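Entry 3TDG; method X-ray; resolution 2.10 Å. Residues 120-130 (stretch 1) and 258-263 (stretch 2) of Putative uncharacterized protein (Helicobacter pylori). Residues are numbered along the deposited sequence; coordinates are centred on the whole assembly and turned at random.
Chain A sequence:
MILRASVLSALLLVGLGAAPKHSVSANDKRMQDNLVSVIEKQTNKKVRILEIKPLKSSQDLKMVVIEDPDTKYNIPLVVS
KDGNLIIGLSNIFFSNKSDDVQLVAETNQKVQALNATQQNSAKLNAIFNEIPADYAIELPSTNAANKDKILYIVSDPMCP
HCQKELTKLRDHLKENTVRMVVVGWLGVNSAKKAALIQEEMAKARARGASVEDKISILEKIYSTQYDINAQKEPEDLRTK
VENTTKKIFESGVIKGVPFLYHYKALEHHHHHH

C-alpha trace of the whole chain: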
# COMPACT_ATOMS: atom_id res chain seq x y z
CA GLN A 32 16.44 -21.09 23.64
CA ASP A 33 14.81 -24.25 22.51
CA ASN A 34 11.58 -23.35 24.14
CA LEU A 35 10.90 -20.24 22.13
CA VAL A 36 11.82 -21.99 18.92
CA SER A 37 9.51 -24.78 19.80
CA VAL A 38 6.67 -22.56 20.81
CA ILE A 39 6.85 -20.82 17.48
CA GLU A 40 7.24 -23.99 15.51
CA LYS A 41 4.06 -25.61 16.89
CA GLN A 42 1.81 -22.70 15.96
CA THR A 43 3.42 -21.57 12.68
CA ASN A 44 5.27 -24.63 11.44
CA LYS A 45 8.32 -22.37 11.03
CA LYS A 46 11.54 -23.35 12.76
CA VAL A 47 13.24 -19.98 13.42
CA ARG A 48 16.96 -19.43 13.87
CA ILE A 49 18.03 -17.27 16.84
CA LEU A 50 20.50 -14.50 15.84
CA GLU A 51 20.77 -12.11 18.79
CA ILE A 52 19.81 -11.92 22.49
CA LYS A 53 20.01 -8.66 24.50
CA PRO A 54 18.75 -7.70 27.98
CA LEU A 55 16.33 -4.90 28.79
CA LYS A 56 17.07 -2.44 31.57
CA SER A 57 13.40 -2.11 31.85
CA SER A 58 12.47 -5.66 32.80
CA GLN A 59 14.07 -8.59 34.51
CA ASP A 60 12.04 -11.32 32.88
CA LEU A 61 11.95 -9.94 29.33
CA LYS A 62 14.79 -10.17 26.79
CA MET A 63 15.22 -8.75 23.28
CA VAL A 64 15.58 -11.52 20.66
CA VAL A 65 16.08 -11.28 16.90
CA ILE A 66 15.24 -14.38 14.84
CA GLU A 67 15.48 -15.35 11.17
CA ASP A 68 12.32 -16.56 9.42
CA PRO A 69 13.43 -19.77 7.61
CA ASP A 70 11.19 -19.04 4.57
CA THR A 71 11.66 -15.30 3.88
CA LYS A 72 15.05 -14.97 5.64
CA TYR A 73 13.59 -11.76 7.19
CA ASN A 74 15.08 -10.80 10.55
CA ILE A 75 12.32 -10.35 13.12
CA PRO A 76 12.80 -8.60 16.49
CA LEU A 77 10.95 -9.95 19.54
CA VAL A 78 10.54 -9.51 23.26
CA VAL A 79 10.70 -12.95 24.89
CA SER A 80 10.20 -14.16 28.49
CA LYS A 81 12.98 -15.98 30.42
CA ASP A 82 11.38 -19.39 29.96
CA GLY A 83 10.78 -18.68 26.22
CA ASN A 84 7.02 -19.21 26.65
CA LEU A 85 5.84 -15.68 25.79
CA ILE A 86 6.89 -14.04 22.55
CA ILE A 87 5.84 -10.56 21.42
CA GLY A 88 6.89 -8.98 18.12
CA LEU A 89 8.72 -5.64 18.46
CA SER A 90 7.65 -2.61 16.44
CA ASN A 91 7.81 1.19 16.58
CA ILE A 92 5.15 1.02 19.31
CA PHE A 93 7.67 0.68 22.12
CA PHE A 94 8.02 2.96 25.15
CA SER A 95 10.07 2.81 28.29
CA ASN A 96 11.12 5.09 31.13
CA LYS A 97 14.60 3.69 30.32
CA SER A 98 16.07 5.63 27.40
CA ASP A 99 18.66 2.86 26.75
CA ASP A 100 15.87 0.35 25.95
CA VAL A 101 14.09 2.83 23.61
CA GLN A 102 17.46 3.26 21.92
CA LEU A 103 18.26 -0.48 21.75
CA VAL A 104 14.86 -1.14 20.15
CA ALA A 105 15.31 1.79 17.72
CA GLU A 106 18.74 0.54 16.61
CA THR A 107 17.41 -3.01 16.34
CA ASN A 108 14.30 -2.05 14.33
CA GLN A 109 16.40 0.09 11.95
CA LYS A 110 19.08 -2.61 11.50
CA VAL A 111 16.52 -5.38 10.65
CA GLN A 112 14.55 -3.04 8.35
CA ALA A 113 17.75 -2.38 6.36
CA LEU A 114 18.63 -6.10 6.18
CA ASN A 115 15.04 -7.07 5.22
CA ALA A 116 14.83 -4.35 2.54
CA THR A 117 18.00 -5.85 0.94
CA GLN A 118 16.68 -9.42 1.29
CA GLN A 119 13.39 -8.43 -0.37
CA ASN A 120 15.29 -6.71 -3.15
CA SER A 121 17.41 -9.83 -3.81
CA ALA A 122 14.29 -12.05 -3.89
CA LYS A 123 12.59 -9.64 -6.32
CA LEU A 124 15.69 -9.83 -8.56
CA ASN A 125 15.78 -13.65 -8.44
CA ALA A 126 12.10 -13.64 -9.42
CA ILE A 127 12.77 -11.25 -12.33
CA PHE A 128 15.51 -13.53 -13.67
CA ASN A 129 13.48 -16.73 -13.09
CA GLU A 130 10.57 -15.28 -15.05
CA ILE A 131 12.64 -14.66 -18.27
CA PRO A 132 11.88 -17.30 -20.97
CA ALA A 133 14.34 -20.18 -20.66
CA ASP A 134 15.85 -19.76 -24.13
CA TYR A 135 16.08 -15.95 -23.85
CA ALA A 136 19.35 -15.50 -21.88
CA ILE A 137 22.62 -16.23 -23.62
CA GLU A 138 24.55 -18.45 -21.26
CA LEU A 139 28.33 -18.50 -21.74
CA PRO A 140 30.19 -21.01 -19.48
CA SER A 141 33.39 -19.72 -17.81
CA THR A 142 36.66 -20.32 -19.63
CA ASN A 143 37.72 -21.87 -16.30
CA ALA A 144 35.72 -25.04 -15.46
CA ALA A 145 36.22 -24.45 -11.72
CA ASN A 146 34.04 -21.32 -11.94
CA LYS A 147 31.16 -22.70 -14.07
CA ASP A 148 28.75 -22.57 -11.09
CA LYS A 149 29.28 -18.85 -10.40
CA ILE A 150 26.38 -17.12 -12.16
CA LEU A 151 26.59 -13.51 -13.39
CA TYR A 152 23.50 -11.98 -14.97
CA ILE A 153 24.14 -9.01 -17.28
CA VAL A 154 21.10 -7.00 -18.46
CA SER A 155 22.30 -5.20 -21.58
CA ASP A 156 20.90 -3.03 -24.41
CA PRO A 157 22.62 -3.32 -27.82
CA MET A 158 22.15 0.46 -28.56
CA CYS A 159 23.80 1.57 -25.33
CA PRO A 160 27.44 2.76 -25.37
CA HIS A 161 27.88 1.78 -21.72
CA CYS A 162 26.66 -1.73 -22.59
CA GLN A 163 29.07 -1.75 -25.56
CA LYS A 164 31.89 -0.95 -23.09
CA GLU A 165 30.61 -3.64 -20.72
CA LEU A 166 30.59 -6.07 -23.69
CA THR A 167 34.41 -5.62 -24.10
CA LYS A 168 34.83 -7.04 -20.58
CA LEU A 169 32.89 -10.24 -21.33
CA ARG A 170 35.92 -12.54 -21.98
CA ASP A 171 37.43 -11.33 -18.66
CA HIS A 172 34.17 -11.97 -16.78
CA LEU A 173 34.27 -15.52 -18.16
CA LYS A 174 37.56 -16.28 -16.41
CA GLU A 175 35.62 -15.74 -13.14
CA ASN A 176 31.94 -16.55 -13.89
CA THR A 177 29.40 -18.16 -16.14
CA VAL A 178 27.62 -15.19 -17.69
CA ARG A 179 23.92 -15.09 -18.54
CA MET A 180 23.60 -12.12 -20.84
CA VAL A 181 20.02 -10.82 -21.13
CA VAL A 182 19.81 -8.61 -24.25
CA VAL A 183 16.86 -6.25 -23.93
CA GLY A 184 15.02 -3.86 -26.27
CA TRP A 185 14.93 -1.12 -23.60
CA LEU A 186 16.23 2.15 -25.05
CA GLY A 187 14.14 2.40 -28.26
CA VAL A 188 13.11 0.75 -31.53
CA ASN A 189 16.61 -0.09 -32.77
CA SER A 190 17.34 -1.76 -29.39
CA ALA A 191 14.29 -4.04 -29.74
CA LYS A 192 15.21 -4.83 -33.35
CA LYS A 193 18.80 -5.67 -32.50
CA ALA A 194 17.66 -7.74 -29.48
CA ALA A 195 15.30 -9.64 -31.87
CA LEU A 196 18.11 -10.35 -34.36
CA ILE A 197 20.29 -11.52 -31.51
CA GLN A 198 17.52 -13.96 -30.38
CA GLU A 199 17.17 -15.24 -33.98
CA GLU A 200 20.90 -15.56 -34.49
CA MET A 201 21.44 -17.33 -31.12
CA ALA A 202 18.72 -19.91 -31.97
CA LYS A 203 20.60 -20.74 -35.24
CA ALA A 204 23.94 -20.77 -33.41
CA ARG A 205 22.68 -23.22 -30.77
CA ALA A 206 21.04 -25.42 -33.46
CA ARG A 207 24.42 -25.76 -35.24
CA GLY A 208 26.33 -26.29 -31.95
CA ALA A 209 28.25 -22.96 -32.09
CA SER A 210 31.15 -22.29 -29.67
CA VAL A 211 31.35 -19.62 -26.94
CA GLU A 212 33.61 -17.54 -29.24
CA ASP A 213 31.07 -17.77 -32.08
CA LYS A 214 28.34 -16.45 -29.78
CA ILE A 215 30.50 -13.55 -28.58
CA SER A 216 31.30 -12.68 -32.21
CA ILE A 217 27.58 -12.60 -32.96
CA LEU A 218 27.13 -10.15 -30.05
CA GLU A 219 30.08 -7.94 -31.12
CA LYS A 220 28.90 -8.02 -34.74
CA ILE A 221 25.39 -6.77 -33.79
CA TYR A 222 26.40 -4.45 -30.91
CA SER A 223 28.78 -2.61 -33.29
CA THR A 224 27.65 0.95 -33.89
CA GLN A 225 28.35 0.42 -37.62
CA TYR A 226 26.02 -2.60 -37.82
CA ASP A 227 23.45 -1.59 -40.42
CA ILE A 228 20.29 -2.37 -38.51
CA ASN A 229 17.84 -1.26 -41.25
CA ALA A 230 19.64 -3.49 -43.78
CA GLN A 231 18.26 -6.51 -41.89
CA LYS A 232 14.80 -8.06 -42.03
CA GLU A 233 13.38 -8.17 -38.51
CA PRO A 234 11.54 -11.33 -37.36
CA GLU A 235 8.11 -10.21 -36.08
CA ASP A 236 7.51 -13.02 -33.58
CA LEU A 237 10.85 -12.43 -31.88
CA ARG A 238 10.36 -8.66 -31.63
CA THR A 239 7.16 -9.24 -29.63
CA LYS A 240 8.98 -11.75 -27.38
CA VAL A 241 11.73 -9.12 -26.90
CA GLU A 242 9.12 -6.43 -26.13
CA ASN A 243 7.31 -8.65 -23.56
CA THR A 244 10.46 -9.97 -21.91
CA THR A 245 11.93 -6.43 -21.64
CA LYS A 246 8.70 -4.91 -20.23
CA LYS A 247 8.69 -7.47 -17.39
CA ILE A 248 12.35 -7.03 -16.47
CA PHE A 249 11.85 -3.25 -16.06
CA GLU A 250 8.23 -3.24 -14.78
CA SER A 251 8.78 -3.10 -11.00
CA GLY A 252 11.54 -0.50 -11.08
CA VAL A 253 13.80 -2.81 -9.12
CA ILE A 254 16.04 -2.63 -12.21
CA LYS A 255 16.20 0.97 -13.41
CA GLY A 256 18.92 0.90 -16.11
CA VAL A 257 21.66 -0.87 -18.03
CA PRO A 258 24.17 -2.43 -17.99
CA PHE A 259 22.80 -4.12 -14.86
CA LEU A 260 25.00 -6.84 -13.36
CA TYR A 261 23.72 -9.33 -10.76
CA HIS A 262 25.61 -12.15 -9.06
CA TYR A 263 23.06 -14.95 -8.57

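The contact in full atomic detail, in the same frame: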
# COMPACT_ATOMS: atom_id res chain seq x y z
N ASN A 120 14.79 -7.14 -1.86
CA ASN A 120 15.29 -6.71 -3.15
C ASN A 120 15.97 -7.87 -3.90
O ASN A 120 15.74 -8.05 -5.09
CB ASN A 120 16.23 -5.51 -3.02
CG ASN A 120 16.33 -4.73 -4.30
OD1 ASN A 120 15.38 -4.07 -4.71
ND2 ASN A 120 17.47 -4.83 -4.97
N SER A 121 16.79 -8.66 -3.20
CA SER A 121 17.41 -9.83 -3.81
C SER A 121 16.37 -10.83 -4.33
O SER A 121 16.48 -11.33 -5.46
CB SER A 121 18.38 -10.52 -2.85
OG SER A 121 19.53 -9.71 -2.66
N ALA A 122 15.35 -11.10 -3.51
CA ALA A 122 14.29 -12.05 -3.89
C ALA A 122 13.48 -11.54 -5.09
O ALA A 122 13.07 -12.32 -5.94
CB ALA A 122 13.38 -12.36 -2.70
N LYS A 123 13.25 -10.23 -5.15
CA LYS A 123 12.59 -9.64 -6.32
C LYS A 123 13.43 -9.81 -7.59
O LYS A 123 12.89 -10.10 -8.65
CB LYS A 123 12.24 -8.18 -6.09
CG LYS A 123 11.02 -8.00 -5.22
CD LYS A 123 10.62 -6.55 -5.08
CE LYS A 123 9.38 -6.46 -4.22
NZ LYS A 123 9.26 -5.11 -3.67
N LEU A 124 14.75 -9.65 -7.46
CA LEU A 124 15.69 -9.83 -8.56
C LEU A 124 15.71 -11.28 -9.06
O LEU A 124 15.54 -11.52 -10.27
CB LEU A 124 17.10 -9.37 -8.17
CG LEU A 124 17.33 -7.85 -8.24
CD1 LEU A 124 18.66 -7.47 -7.57
CD2 LEU A 124 17.27 -7.32 -9.69
N ASN A 125 15.93 -12.22 -8.14
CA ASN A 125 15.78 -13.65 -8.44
C ASN A 125 14.50 -13.98 -9.17
O ASN A 125 14.53 -14.75 -10.12
CB ASN A 125 15.84 -14.47 -7.16
CG ASN A 125 17.21 -14.52 -6.57
OD1 ASN A 125 18.16 -13.98 -7.12
ND2 ASN A 125 17.33 -15.18 -5.42
N ALA A 126 13.38 -13.41 -8.74
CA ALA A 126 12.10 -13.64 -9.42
C ALA A 126 12.07 -13.04 -10.83
O ALA A 126 11.52 -13.65 -11.76
CB ALA A 126 10.96 -13.11 -8.60
N ILE A 127 12.64 -11.84 -10.99
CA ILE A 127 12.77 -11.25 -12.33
C ILE A 127 13.53 -12.19 -13.27
O ILE A 127 13.03 -12.52 -14.34
CB ILE A 127 13.40 -9.84 -12.32
CG1 ILE A 127 12.38 -8.84 -11.76
CG2 ILE A 127 13.86 -9.43 -13.75
CD1 ILE A 127 12.99 -7.52 -11.32
N PHE A 128 14.69 -12.66 -12.84
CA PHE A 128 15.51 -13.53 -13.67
C PHE A 128 14.95 -14.94 -13.91
O PHE A 128 15.24 -15.54 -14.95
CB PHE A 128 16.94 -13.57 -13.17
CG PHE A 128 17.63 -12.25 -13.32
CD1 PHE A 128 17.94 -11.77 -14.60
CD2 PHE A 128 17.92 -11.46 -12.21
CE1 PHE A 128 18.55 -10.54 -14.77
CE2 PHE A 128 18.53 -10.22 -12.37
CZ PHE A 128 18.84 -9.76 -13.65
N ASN A 129 14.15 -15.43 -12.96
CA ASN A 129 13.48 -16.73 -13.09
C ASN A 129 12.28 -16.67 -14.01
O ASN A 129 11.85 -17.69 -14.52
CB ASN A 129 13.04 -17.26 -11.72
CG ASN A 129 14.21 -17.64 -10.84
OD1 ASN A 129 15.27 -18.08 -11.33
ND2 ASN A 129 14.05 -17.47 -9.53
N GLU A 130 11.74 -15.48 -14.20
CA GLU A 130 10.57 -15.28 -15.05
C GLU A 130 10.91 -15.05 -16.54
O GLU A 130 10.01 -15.07 -17.39
CB GLU A 130 9.76 -14.12 -14.47
CG GLU A 130 8.72 -13.44 -15.36
CD GLU A 130 8.14 -12.18 -14.69
OE1 GLU A 130 8.87 -11.16 -14.54
OE2 GLU A 130 6.96 -12.22 -14.29
N PRO A 258 24.12 -0.98 -18.25
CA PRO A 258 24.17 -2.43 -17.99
C PRO A 258 23.90 -2.70 -16.51
O PRO A 258 24.42 -1.99 -15.64
CB PRO A 258 25.61 -2.81 -18.36
CG PRO A 258 26.39 -1.53 -18.29
CD PRO A 258 25.44 -0.43 -18.61
N PHE A 259 23.08 -3.70 -16.23
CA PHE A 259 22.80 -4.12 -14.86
C PHE A 259 23.45 -5.49 -14.64
O PHE A 259 23.14 -6.46 -15.33
CB PHE A 259 21.29 -4.18 -14.65
CG PHE A 259 20.87 -4.56 -13.26
CD1 PHE A 259 20.51 -3.57 -12.34
CD2 PHE A 259 20.81 -5.89 -12.86
CE1 PHE A 259 20.11 -3.90 -11.04
CE2 PHE A 259 20.42 -6.24 -11.57
CZ PHE A 259 20.07 -5.24 -10.65
N LEU A 260 24.38 -5.56 -13.68
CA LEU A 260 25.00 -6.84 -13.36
C LEU A 260 24.45 -7.38 -12.03
O LEU A 260 24.19 -6.62 -11.09
CB LEU A 260 26.52 -6.72 -13.32
CG LEU A 260 27.29 -6.64 -14.63
CD1 LEU A 260 26.91 -5.41 -15.46
CD2 LEU A 260 28.79 -6.65 -14.35
N TYR A 261 24.25 -8.69 -11.97
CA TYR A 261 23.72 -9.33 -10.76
C TYR A 261 24.34 -10.70 -10.58
O TYR A 261 24.18 -11.59 -11.43
CB TYR A 261 22.19 -9.41 -10.82
CG TYR A 261 21.52 -10.07 -9.63
CD1 TYR A 261 21.67 -9.55 -8.32
CD2 TYR A 261 20.73 -11.21 -9.79
CE1 TYR A 261 21.05 -10.17 -7.22
CE2 TYR A 261 20.11 -11.83 -8.71
CZ TYR A 261 20.27 -11.31 -7.43
OH TYR A 261 19.64 -11.94 -6.37
N HIS A 262 25.09 -10.85 -9.49
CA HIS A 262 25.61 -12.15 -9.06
C HIS A 262 24.47 -12.93 -8.44
O HIS A 262 23.90 -12.50 -7.44
CB HIS A 262 26.76 -12.00 -8.07
CG HIS A 262 28.03 -11.51 -8.70
ND1 HIS A 262 28.91 -12.36 -9.34
CD2 HIS A 262 28.54 -10.26 -8.83
CE1 HIS A 262 29.92 -11.66 -9.82
NE2 HIS A 262 29.72 -10.38 -9.53
N TYR A 263 24.13 -14.06 -9.05
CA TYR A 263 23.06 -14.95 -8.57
C TYR A 263 23.66 -16.09 -7.75
O TYR A 263 24.51 -15.87 -6.88
CB TYR A 263 22.28 -15.52 -9.76
CG TYR A 263 21.01 -16.29 -9.40
CD1 TYR A 263 19.75 -15.82 -9.79
CD2 TYR A 263 21.07 -17.52 -8.70
CE1 TYR A 263 18.59 -16.52 -9.49
CE2 TYR A 263 19.90 -18.23 -8.39
CZ TYR A 263 18.66 -17.72 -8.79
OH TYR A 263 17.50 -18.40 -8.49

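A helix packed across a strand meets it mainly through the residues that each element turns to the other, helped by flanking side chains whose ends reach across, and the fit depends on how well those few side chains interleave. Residues 120-130 and 258-263 of this Helicobacter pylori protein illustrate the principle compactly. The helix crosses the strand at a steep angle, 104° between their N-to-C directions, and the two axes come no closer than 10.5 Å. Side chains must therefore span the gap, and long aromatic ones do so.

Alternation along the strand supplies the bumps. Phe259, Tyr261 and Tyr263 all point their CA-to-CB bonds toward the helix, and all three adopt the t rotamer at chi1, whereas Leu260 between the first two points away. On the helix, Leu124 and Phe128, one turn apart, point toward the strand; Ala122 and Ala126 point away and take no part.

Tyr261 is the central bump and has the largest covered area of any residue here. Its ring slides into the hollow bordered by Leu124, Asn125 and Phe128. Leu124 lies over one face of the ring: Leu124 CB is 4.0 Å from the Tyr261 ring centroid, a CH-pi contact, and Leu124 CD1 is 3.6 Å from Tyr261 CE1. Leu124 also reaches Phe259, two residues back along the strand, with Leu124 CD2 3.6 Å from Phe259 CZ, so the leucine lies against both rings, its CD1 touching each. Flat rings and a forked aliphatic chain suit each other well in such a space.

Phe128 fills the adjoining space without stacking. Its ring and that of Tyr261 are nearly parallel, with planes at 11° but offset from one another; they meet rim to rim, their centroids 5.6 Å apart and Phe128 CE2 3.5 Å from Tyr261 CD2. A looser contact, 4.4 Å from Phe128 CZ to Phe259 CE2, brings Phe259 against the edge of the Phe128 ring. Leu124 and Phe128 are both buried, as befits their wholly apolar side chains.

The polar tip of Tyr261 extends beyond this greasy patch. There Tyr261 OH donates a short hydrogen bond to Asn125 OD1, 2.6 Å away, the sole hydrogen bond between the stretches. Asn125 starts out sideways, but its end comes nearer the strand, presenting a carbonyl oxygen close to the plane of the tyrosine ring. Asn125 OD1 also lies 3.5 Å from Tyr263 CE1. Tyr263 completes the fit at the more exposed margin, where Tyr263 OH approaches Asn129 OD1 at 3.6 Å. Altogether 398 Å² is buried, counting both sides.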